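Local atomic coordinates of transcriptional regulator of the TetR/AcrR family (Thermobifida fusca YX, PDB entry 3DCF), a protein that probably binds operator DNA through a helix-turn-helix domain and regulates transcription as a dimeric member of the TetR/AcrR family. Residues R189-E194 and D200-Q205; Y70-K75 and L79-N84. All coordinates share one frame; numbering follows the deposited sequence.

Interaction 1: R189-E194 and D200-Q205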
ATOM      1  N   ARG A 189       4.293  -2.762  -4.995  1.00 41.30           N
ATOM      2  CA  ARG A 189       5.309  -3.253  -4.044  1.00 41.63           C
ATOM      3  C   ARG A 189       5.732  -4.714  -4.253  1.00 41.13           C
ATOM      4  O   ARG A 189       6.874  -5.037  -3.918  1.00 42.03           O
ATOM      5  CB  ARG A 189       4.889  -3.024  -2.579  1.00 42.25           C
ATOM      6  CG  ARG A 189       4.984  -1.549  -2.124  1.00 44.03           C
ATOM      7  CD  ARG A 189       5.034  -1.412  -0.597  1.00 44.71           C
ATOM      8  NE  ARG A 189       6.296  -1.854   0.051  1.00 48.72           N
ATOM      9  CZ  ARG A 189       6.560  -3.049   0.618  1.00 48.96           C
ATOM     10  NH1 ARG A 189       5.672  -4.047   0.646  1.00 49.91           N
ATOM     11  NH2 ARG A 189       7.760  -3.255   1.179  1.00 48.49           N
ATOM     12  N   TRP A 190       4.859  -5.570  -4.812  1.00 40.49           N
ATOM     13  CA  TRP A 190       5.177  -7.009  -5.018  1.00 40.58           C
ATOM     14  C   TRP A 190       5.311  -7.536  -6.469  1.00 40.52           C
ATOM     15  O   TRP A 190       6.054  -8.505  -6.673  1.00 40.04           O
ATOM     16  CB  TRP A 190       4.210  -7.910  -4.225  1.00 39.75           C
ATOM     17  CG  TRP A 190       2.788  -7.954  -4.700  1.00 37.87           C
ATOM     18  CD1 TRP A 190       1.752  -7.229  -4.216  1.00 38.14           C
ATOM     19  CD2 TRP A 190       2.247  -8.792  -5.734  1.00 37.22           C
ATOM     20  NE1 TRP A 190       0.596  -7.555  -4.877  1.00 39.12           N
ATOM     21  CE2 TRP A 190       0.867  -8.507  -5.819  1.00 38.83           C
ATOM     22  CE3 TRP A 190       2.795  -9.763  -6.598  1.00 36.99           C
ATOM     23  CZ2 TRP A 190       0.014  -9.153  -6.734  1.00 38.15           C
ATOM     24  CZ3 TRP A 190       1.947 -10.408  -7.519  1.00 37.80           C
ATOM     25  CH2 TRP A 190       0.570 -10.095  -7.575  1.00 38.47           C
ATOM     26  N   TYR A 191       4.606  -6.946  -7.444  1.00 41.06           N
ATOM     27  CA  TYR A 191       4.667  -7.425  -8.848  1.00 41.89           C
ATOM     28  C   TYR A 191       6.075  -7.305  -9.492  1.00 42.48           C
ATOM     29  O   TYR A 191       6.666  -6.219  -9.513  1.00 41.78           O
ATOM     30  CB  TYR A 191       3.622  -6.741  -9.744  1.00 41.75           C
ATOM     31  CG  TYR A 191       3.692  -7.169 -11.213  1.00 41.84           C
ATOM     32  CD1 TYR A 191       3.364  -8.482 -11.609  1.00 43.34           C
ATOM     33  CD2 TYR A 191       4.087  -6.263 -12.211  1.00 44.15           C
ATOM     34  CE1 TYR A 191       3.433  -8.886 -12.975  1.00 42.55           C
ATOM     35  CE2 TYR A 191       4.158  -6.652 -13.581  1.00 44.99           C
ATOM     36  CZ  TYR A 191       3.829  -7.961 -13.955  1.00 44.69           C
ATOM     37  OH  TYR A 191       3.901  -8.311 -15.292  1.00 43.07           O
ATOM     38  N   ASP A 192       6.562  -8.433 -10.023  1.00 43.44           N
ATOM     39  CA  ASP A 192       7.870  -8.558 -10.679  1.00 44.44           C
ATOM     40  C   ASP A 192       7.578  -8.768 -12.182  1.00 45.17           C
ATOM     41  O   ASP A 192       7.048  -9.829 -12.537  1.00 44.84           O
ATOM     42  CB  ASP A 192       8.646  -9.761 -10.070  1.00 44.74           C
ATOM     43  CG  ASP A 192      10.091  -9.897 -10.592  1.00 43.46           C
ATOM     44  OD1 ASP A 192      10.394  -9.484 -11.732  1.00 43.19           O
ATOM     45  OD2 ASP A 192      10.929 -10.455  -9.848  1.00 42.83           O
ATOM     46  N   PRO A 193       7.908  -7.773 -13.059  1.00 46.12           N
ATOM     47  CA  PRO A 193       7.655  -7.933 -14.517  1.00 46.69           C
ATOM     48  C   PRO A 193       8.405  -9.115 -15.153  1.00 47.29           C
ATOM     49  O   PRO A 193       7.885  -9.739 -16.079  1.00 47.63           O
ATOM     50  CB  PRO A 193       8.140  -6.602 -15.122  1.00 46.82           C
ATOM     51  CG  PRO A 193       8.218  -5.655 -14.002  1.00 46.24           C
ATOM     52  CD  PRO A 193       8.536  -6.466 -12.780  1.00 46.17           C
ATOM     53  N   GLU A 194       9.595  -9.423 -14.621  1.00 47.86           N
ATOM     54  CA  GLU A 194      10.417 -10.555 -15.078  1.00 48.19           C
ATOM     55  C   GLU A 194      10.024 -11.900 -14.430  1.00 48.46           C
ATOM     56  O   GLU A 194      10.723 -12.892 -14.637  1.00 49.78           O
ATOM     57  CB  GLU A 194      11.923 -10.246 -14.874  1.00 48.25           C
ATOM     58  CG  GLU A 194      12.418  -9.001 -15.682  1.00 49.81           C
ATOM     59  CD  GLU A 194      13.891  -8.620 -15.454  1.00 49.31           C
ATOM     60  OE1 GLU A 194      14.515  -9.035 -14.449  1.00 48.68           O
ATOM     61  OE2 GLU A 194      14.422  -7.872 -16.299  1.00 54.38           O
ATOM     62  N   ASP A 200      -1.453  -9.638 -17.602  1.00 44.33           N
ATOM     63  CA  ASP A 200      -2.844 -10.064 -17.886  1.00 44.32           C
ATOM     64  C   ASP A 200      -3.386 -11.101 -16.903  1.00 43.54           C
ATOM     65  O   ASP A 200      -4.559 -11.043 -16.538  1.00 43.01           O
ATOM     66  CB  ASP A 200      -2.978 -10.622 -19.320  1.00 45.16           C
ATOM     67  CG  ASP A 200      -2.839  -9.548 -20.394  1.00 47.74           C
ATOM     68  OD1 ASP A 200      -3.535  -8.513 -20.296  1.00 51.45           O
ATOM     69  OD2 ASP A 200      -2.068  -9.757 -21.361  1.00 50.35           O
ATOM     70  N   GLU A 201      -2.541 -12.049 -16.502  1.00 43.74           N
ATOM     71  CA  GLU A 201      -2.911 -13.101 -15.531  1.00 43.94           C
ATOM     72  C   GLU A 201      -3.127 -12.522 -14.127  1.00 42.63           C
ATOM     73  O   GLU A 201      -4.066 -12.922 -13.425  1.00 42.09           O
ATOM     74  CB  GLU A 201      -1.829 -14.193 -15.449  1.00 44.55           C
ATOM     75  CG  GLU A 201      -1.568 -14.948 -16.750  1.00 46.10           C
ATOM     76  CD  GLU A 201      -0.314 -15.794 -16.669  1.00 45.84           C
ATOM     77  OE1 GLU A 201      -0.355 -16.876 -16.037  1.00 51.87           O
ATOM     78  OE2 GLU A 201       0.713 -15.368 -17.247  1.00 48.40           O
ATOM     79  N   VAL A 202      -2.247 -11.592 -13.731  1.00 41.42           N
ATOM     80  CA  VAL A 202      -2.326 -10.929 -12.420  1.00 39.96           C
ATOM     81  C   VAL A 202      -3.588 -10.040 -12.319  1.00 39.64           C
ATOM     82  O   VAL A 202      -4.236 -10.035 -11.275  1.00 39.45           O
ATOM     83  CB  VAL A 202      -1.041 -10.116 -12.093  1.00 40.09           C
ATOM     84  CG1 VAL A 202      -1.181  -9.373 -10.751  1.00 39.78           C
ATOM     85  CG2 VAL A 202       0.186 -11.032 -12.073  1.00 36.25           C
ATOM     86  N   VAL A 203      -3.927  -9.310 -13.389  1.00 38.52           N
ATOM     87  CA  VAL A 203      -5.142  -8.474 -13.424  1.00 38.20           C
ATOM     88  C   VAL A 203      -6.422  -9.330 -13.330  1.00 38.30           C
ATOM     89  O   VAL A 203      -7.333  -9.016 -12.551  1.00 38.39           O
ATOM     90  CB  VAL A 203      -5.197  -7.577 -14.696  1.00 38.46           C
ATOM     91  CG1 VAL A 203      -6.557  -6.844 -14.811  1.00 35.74           C
ATOM     92  CG2 VAL A 203      -4.011  -6.574 -14.705  1.00 38.00           C
ATOM     93  N   GLU A 204      -6.463 -10.413 -14.106  1.00 37.87           N
ATOM     94  CA  GLU A 204      -7.611 -11.335 -14.147  1.00 36.89           C
ATOM     95  C   GLU A 204      -7.862 -11.997 -12.785  1.00 35.75           C
ATOM     96  O   GLU A 204      -9.005 -12.025 -12.322  1.00 35.17           O
ATOM     97  CB  GLU A 204      -7.388 -12.411 -15.229  1.00 37.66           C
ATOM     98  CG  GLU A 204      -8.622 -13.227 -15.639  1.00 38.76           C
ATOM     99  CD  GLU A 204      -9.061 -14.284 -14.638  1.00 43.10           C
ATOM    100  OE1 GLU A 204      -8.184 -15.009 -14.102  1.00 46.59           O
ATOM    101  OE2 GLU A 204     -10.292 -14.397 -14.407  1.00 46.14           O
ATOM    102  N   GLN A 205      -6.798 -12.533 -12.175  1.00 34.51           N
ATOM    103  CA  GLN A 205      -6.891 -13.223 -10.872  1.00 33.90           C
ATOM    104  C   GLN A 205      -7.256 -12.292  -9.694  1.00 33.19           C
ATOM    105  O   GLN A 205      -8.108 -12.649  -8.868  1.00 33.16           O
ATOM    106  CB  GLN A 205      -5.612 -14.017 -10.580  1.00 33.97           C
ATOM    107  CG  GLN A 205      -5.445 -15.226 -11.487  1.00 33.25           C
ATOM    108  CD  GLN A 205      -4.195 -16.061 -11.201  1.00 34.06           C
ATOM    109  OE1 GLN A 205      -3.598 -16.003 -10.122  1.00 35.99           O
ATOM    110  NE2 GLN A 205      -3.810 -16.866 -12.179  1.00 35.43           N
TER

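Interaction 2: Y70-K75 and L79-N84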
ATOM      1  N   TYR A  70      11.525  28.750 -20.352  1.00 47.06           N
ATOM      2  CA  TYR A  70      10.164  29.292 -20.525  1.00 47.43           C
ATOM      3  C   TYR A  70       9.096  28.261 -20.148  1.00 47.53           C
ATOM      4  O   TYR A  70       8.153  28.583 -19.422  1.00 47.92           O
ATOM      5  CB  TYR A  70       9.944  29.767 -21.974  1.00 48.23           C
ATOM      6  CG  TYR A  70       8.560  30.335 -22.274  1.00 48.24           C
ATOM      7  CD1 TYR A  70       8.220  31.651 -21.922  1.00 50.62           C
ATOM      8  CD2 TYR A  70       7.592  29.561 -22.936  1.00 50.46           C
ATOM      9  CE1 TYR A  70       6.930  32.185 -22.212  1.00 50.27           C
ATOM     10  CE2 TYR A  70       6.304  30.076 -23.231  1.00 49.87           C
ATOM     11  CZ  TYR A  70       5.985  31.390 -22.867  1.00 50.66           C
ATOM     12  OH  TYR A  70       4.736  31.901 -23.143  1.00 50.34           O
ATOM     13  N   TYR A  71       9.277  27.026 -20.618  1.00 47.78           N
ATOM     14  CA  TYR A  71       8.362  25.907 -20.335  1.00 47.05           C
ATOM     15  C   TYR A  71       8.726  25.163 -19.026  1.00 46.29           C
ATOM     16  O   TYR A  71       7.844  24.924 -18.193  1.00 46.00           O
ATOM     17  CB  TYR A  71       8.309  24.943 -21.530  1.00 47.96           C
ATOM     18  CG  TYR A  71       7.896  25.621 -22.832  1.00 48.82           C
ATOM     19  CD1 TYR A  71       6.551  25.939 -23.089  1.00 49.99           C
ATOM     20  CD2 TYR A  71       8.848  25.953 -23.806  1.00 48.88           C
ATOM     21  CE1 TYR A  71       6.159  26.576 -24.301  1.00 50.54           C
ATOM     22  CE2 TYR A  71       8.473  26.589 -25.018  1.00 50.35           C
ATOM     23  CZ  TYR A  71       7.126  26.889 -25.259  1.00 50.98           C
ATOM     24  OH  TYR A  71       6.757  27.509 -26.433  1.00 51.10           O
ATOM     25  N   PHE A  72      10.007  24.818 -18.841  1.00 45.57           N
ATOM     26  CA  PHE A  72      10.469  24.062 -17.646  1.00 45.28           C
ATOM     27  C   PHE A  72      11.802  24.561 -17.096  1.00 45.23           C
ATOM     28  O   PHE A  72      12.784  24.607 -17.841  1.00 45.88           O
ATOM     29  CB  PHE A  72      10.593  22.566 -17.980  1.00 43.80           C
ATOM     30  CG  PHE A  72       9.318  21.959 -18.479  1.00 41.47           C
ATOM     31  CD1 PHE A  72       8.294  21.647 -17.590  1.00 36.23           C
ATOM     32  CD2 PHE A  72       9.121  21.740 -19.850  1.00 39.13           C
ATOM     33  CE1 PHE A  72       7.091  21.105 -18.048  1.00 37.84           C
ATOM     34  CE2 PHE A  72       7.922  21.198 -20.318  1.00 39.73           C
ATOM     35  CZ  PHE A  72       6.899  20.874 -19.409  1.00 39.32           C
ATOM     36  N   LYS A  73      11.838  24.883 -15.794  1.00 45.17           N
ATOM     37  CA  LYS A  73      13.054  25.393 -15.103  1.00 45.81           C
ATOM     38  C   LYS A  73      13.932  24.354 -14.395  1.00 45.54           C
ATOM     39  O   LYS A  73      15.020  24.691 -13.909  1.00 46.76           O
ATOM     40  CB  LYS A  73      12.697  26.556 -14.167  1.00 46.05           C
ATOM     41  CG  LYS A  73      12.264  27.772 -14.976  1.00 47.44           C
ATOM     42  CD  LYS A  73      11.774  28.927 -14.143  1.00 46.20           C
ATOM     43  CE  LYS A  73      11.557  30.152 -15.025  1.00 45.03           C
ATOM     44  NZ  LYS A  73      10.663  29.889 -16.188  1.00 41.08           N
ATOM     45  N   SER A  74      13.456  23.110 -14.339  1.00 44.30           N
ATOM     46  CA  SER A  74      14.228  21.984 -13.823  1.00 43.03           C
ATOM     47  C   SER A  74      13.706  20.666 -14.422  1.00 42.40           C
ATOM     48  O   SER A  74      12.603  20.612 -14.974  1.00 41.41           O
ATOM     49  CB  SER A  74      14.188  21.951 -12.285  1.00 43.01           C
ATOM     50  OG  SER A  74      12.857  21.819 -11.795  1.00 42.92           O
ATOM     51  N   LYS A  75      14.535  19.627 -14.332  1.00 42.53           N
ATOM     52  CA  LYS A  75      14.158  18.260 -14.745  1.00 42.82           C
ATOM     53  C   LYS A  75      13.035  17.665 -13.850  1.00 42.63           C
ATOM     54  O   LYS A  75      12.270  16.800 -14.295  1.00 42.06           O
ATOM     55  CB  LYS A  75      15.386  17.329 -14.775  1.00 43.03           C
ATOM     56  CG  LYS A  75      16.066  17.086 -13.411  1.00 44.12           C
ATOM     57  CD  LYS A  75      17.418  16.383 -13.542  1.00 43.16           C
ATOM     58  CE  LYS A  75      17.290  14.927 -13.904  1.00 41.23           C
ATOM     59  NZ  LYS A  75      18.646  14.325 -13.948  1.00 39.65           N
ATOM     60  N   LEU A  79       9.466  16.101 -14.831  1.00 38.23           N
ATOM     61  CA  LEU A  79       8.950  14.853 -14.270  1.00 38.91           C
ATOM     62  C   LEU A  79       7.517  14.993 -13.699  1.00 39.53           C
ATOM     63  O   LEU A  79       6.702  14.067 -13.861  1.00 39.72           O
ATOM     64  CB  LEU A  79       9.901  14.275 -13.230  1.00 39.03           C
ATOM     65  CG  LEU A  79       9.617  12.838 -12.749  1.00 39.19           C
ATOM     66  CD1 LEU A  79       9.504  11.801 -13.889  1.00 38.38           C
ATOM     67  CD2 LEU A  79      10.708  12.431 -11.770  1.00 38.81           C
ATOM     68  N   PHE A  80       7.213  16.133 -13.064  1.00 39.20           N
ATOM     69  CA  PHE A  80       5.848  16.423 -12.581  1.00 38.78           C
ATOM     70  C   PHE A  80       4.859  16.439 -13.758  1.00 38.28           C
ATOM     71  O   PHE A  80       3.815  15.780 -13.706  1.00 38.51           O
ATOM     72  CB  PHE A  80       5.787  17.758 -11.820  1.00 39.87           C
ATOM     73  CG  PHE A  80       4.382  18.187 -11.459  1.00 39.80           C
ATOM     74  CD1 PHE A  80       3.708  17.583 -10.389  1.00 40.15           C
ATOM     75  CD2 PHE A  80       3.719  19.179 -12.205  1.00 41.71           C
ATOM     76  CE1 PHE A  80       2.378  17.961 -10.060  1.00 42.45           C
ATOM     77  CE2 PHE A  80       2.399  19.571 -11.890  1.00 41.11           C
ATOM     78  CZ  PHE A  80       1.726  18.965 -10.809  1.00 42.50           C
ATOM     79  N   ALA A  81       5.207  17.195 -14.801  1.00 37.30           N
ATOM     80  CA  ALA A  81       4.419  17.299 -16.028  1.00 36.42           C
ATOM     81  C   ALA A  81       4.095  15.927 -16.648  1.00 36.07           C
ATOM     82  O   ALA A  81       2.961  15.712 -17.076  1.00 35.64           O
ATOM     83  CB  ALA A  81       5.137  18.183 -17.043  1.00 35.48           C
ATOM     84  N   ILE A  82       5.083  15.022 -16.679  1.00 36.11           N
ATOM     85  CA  ILE A  82       4.899  13.637 -17.189  1.00 36.96           C
ATOM     86  C   ILE A  82       3.905  12.848 -16.321  1.00 37.24           C
ATOM     87  O   ILE A  82       3.013  12.173 -16.858  1.00 36.73           O
ATOM     88  CB  ILE A  82       6.236  12.826 -17.266  1.00 37.08           C
ATOM     89  CG1 ILE A  82       7.187  13.425 -18.302  1.00 37.84           C
ATOM     90  CG2 ILE A  82       5.989  11.350 -17.654  1.00 35.84           C
ATOM     91  CD1 ILE A  82       8.607  12.886 -18.178  1.00 37.38           C
ATOM     92  N   VAL A  83       4.065  12.952 -14.999  1.00 37.55           N
ATOM     93  CA  VAL A  83       3.172  12.280 -14.039  1.00 37.87           C
ATOM     94  C   VAL A  83       1.753  12.875 -14.049  1.00 38.24           C
ATOM     95  O   VAL A  83       0.780  12.112 -14.011  1.00 37.64           O
ATOM     96  CB  VAL A  83       3.735  12.297 -12.600  1.00 37.85           C
ATOM     97  CG1 VAL A  83       2.754  11.630 -11.615  1.00 36.07           C
ATOM     98  CG2 VAL A  83       5.099  11.601 -12.563  1.00 38.26           C
ATOM     99  N   ASN A  84       1.636  14.210 -14.100  1.00 38.78           N
ATOM    100  CA  ASN A  84       0.308  14.867 -14.126  1.00 38.92           C
ATOM    101  C   ASN A  84      -0.465  14.508 -15.404  1.00 38.70           C
ATOM    102  O   ASN A  84      -1.684  14.364 -15.354  1.00 39.14           O
ATOM    103  CB  ASN A  84       0.400  16.398 -13.931  1.00 39.44           C
ATOM    104  CG  ASN A  84      -0.953  17.051 -13.534  1.00 40.05           C
ATOM    105  OD1 ASN A  84      -1.881  16.389 -13.056  1.00 45.92           O
ATOM    106  ND2 ASN A  84      -1.043  18.372 -13.716  1.00 42.68           N
TER

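Interaction 1: R189-E194 and D200-Q205
V202 packs both of its methyl groups against aromatic residues, CG1 on W190 and CG2 on Y191, within the helical C-terminal domain of a TetR-family regulator. Two helices, 187-190 and 199-212, are joined here by a loop: the chain leaves the first, runs out through D192, P193 and E194, and the second brings the valine back to the two rings. Taken from its root, the W190 side chain leaves CB with CG between the backbone N and the carbonyl carbon (chi1 69°), and from this rotamer the benzo ring points its outer carbons at the valine. There CH2 meets V202 CG1 at 3.7 Å, while CZ2 lies farther from the same methyl, 4.2 Å from V202 CG1. Approaching from the opposite direction, the valine methyl lies oblique to the indole.

Y191 runs differently: CB is already directed at helix 199-212, CG stands anti to the backbone N (chi1 178°), and the ring presents CD1 and CE1 to the other methyl. Y191 CE1 is 4.0 Å from V202 CG2, again in an oblique approach. The contact is small, 116 Å² over both sides, and purely apolar. Shortening V202 to an alanine removes CG1 and CG2, which would probably leave a gap beside both rings and the benzo ring of W190 less firmly held. Y191 is also packed on L120 and L123, and V203, on the same helix as V202, packs on helix 104-121. W190 touches A178 of the second subunit, so the indole contacts both helix 199-212 and the dimer partner. On one face of the Y191 ring sits the backbone N of P193, 3.9 Å above the ring plane and displaced toward the rim.

Interaction 2: Y70-K75 and L79-N84
F72 and A81 form the tightly packed part of this contact, where the end of the predicted helix-turn-helix motif meets helix 75-98. Both residues are buried, and the CB of each is directed at the opposing segment. With CG anti to its own carbonyl carbon (chi1 -57°), the phenyl ring extends so that CE1 comes within 3.7 Å of A81 CB and CZ within 4.0 Å of the same methyl. The methyl meets the ring obliquely, and the small alanine lets the aromatic come close to the helix. F72 also packs on I36 of helix 31-46, which places its ring in the apolar interior of the DNA-binding domain.

The other end of the contact is polar and more open. S74 takes the N-cap position, and K75 begins the helix, its carbonyl accepting the backbone N-H of L79. That K75 O to L79 N bond measures 2.9 Å, with an N-H...O angle of 151°. L79 CB also lies beside the same carbonyl, 3.6 Å from K75 O. The lysine side chain leads away from L79-N84: its NZ hydrogen-bonds to the carbonyl oxygens of Y49 and T52, and it makes a cation-pi contact with Y49.

Helix 75-98 thus offers A81 to the DNA-binding domain and other side chains to the C-terminal domain, F80 and N84 packing on helix 138-164 and L79 and V83 on L128. The chemistry implies two kinds of hold: an apolar ring-to-methyl contact packs the end of the motif against the helix, whereas the main-chain bond, which depends on no particular side chain, is an ordinary helical bond near the start of helix 75-98.

In the fold
From the N terminus the chain first builds the DNA-binding domain, and interaction 2 spans the junction where helix 65-71 gives way to helix 75-98. That long helix then leads into the C-terminal domain. Interaction 1 comes much later, closing the loop between helix 187-190 and helix 199-212 near the C-terminal end. The two are in series, neither nesting nor crossing, and lie on opposite sides of the chain's centre, their own centres about 30 Å apart. Helix 123-130 borders both contacts and so gives them a common neighbour. Only interaction 1 borders the second subunit.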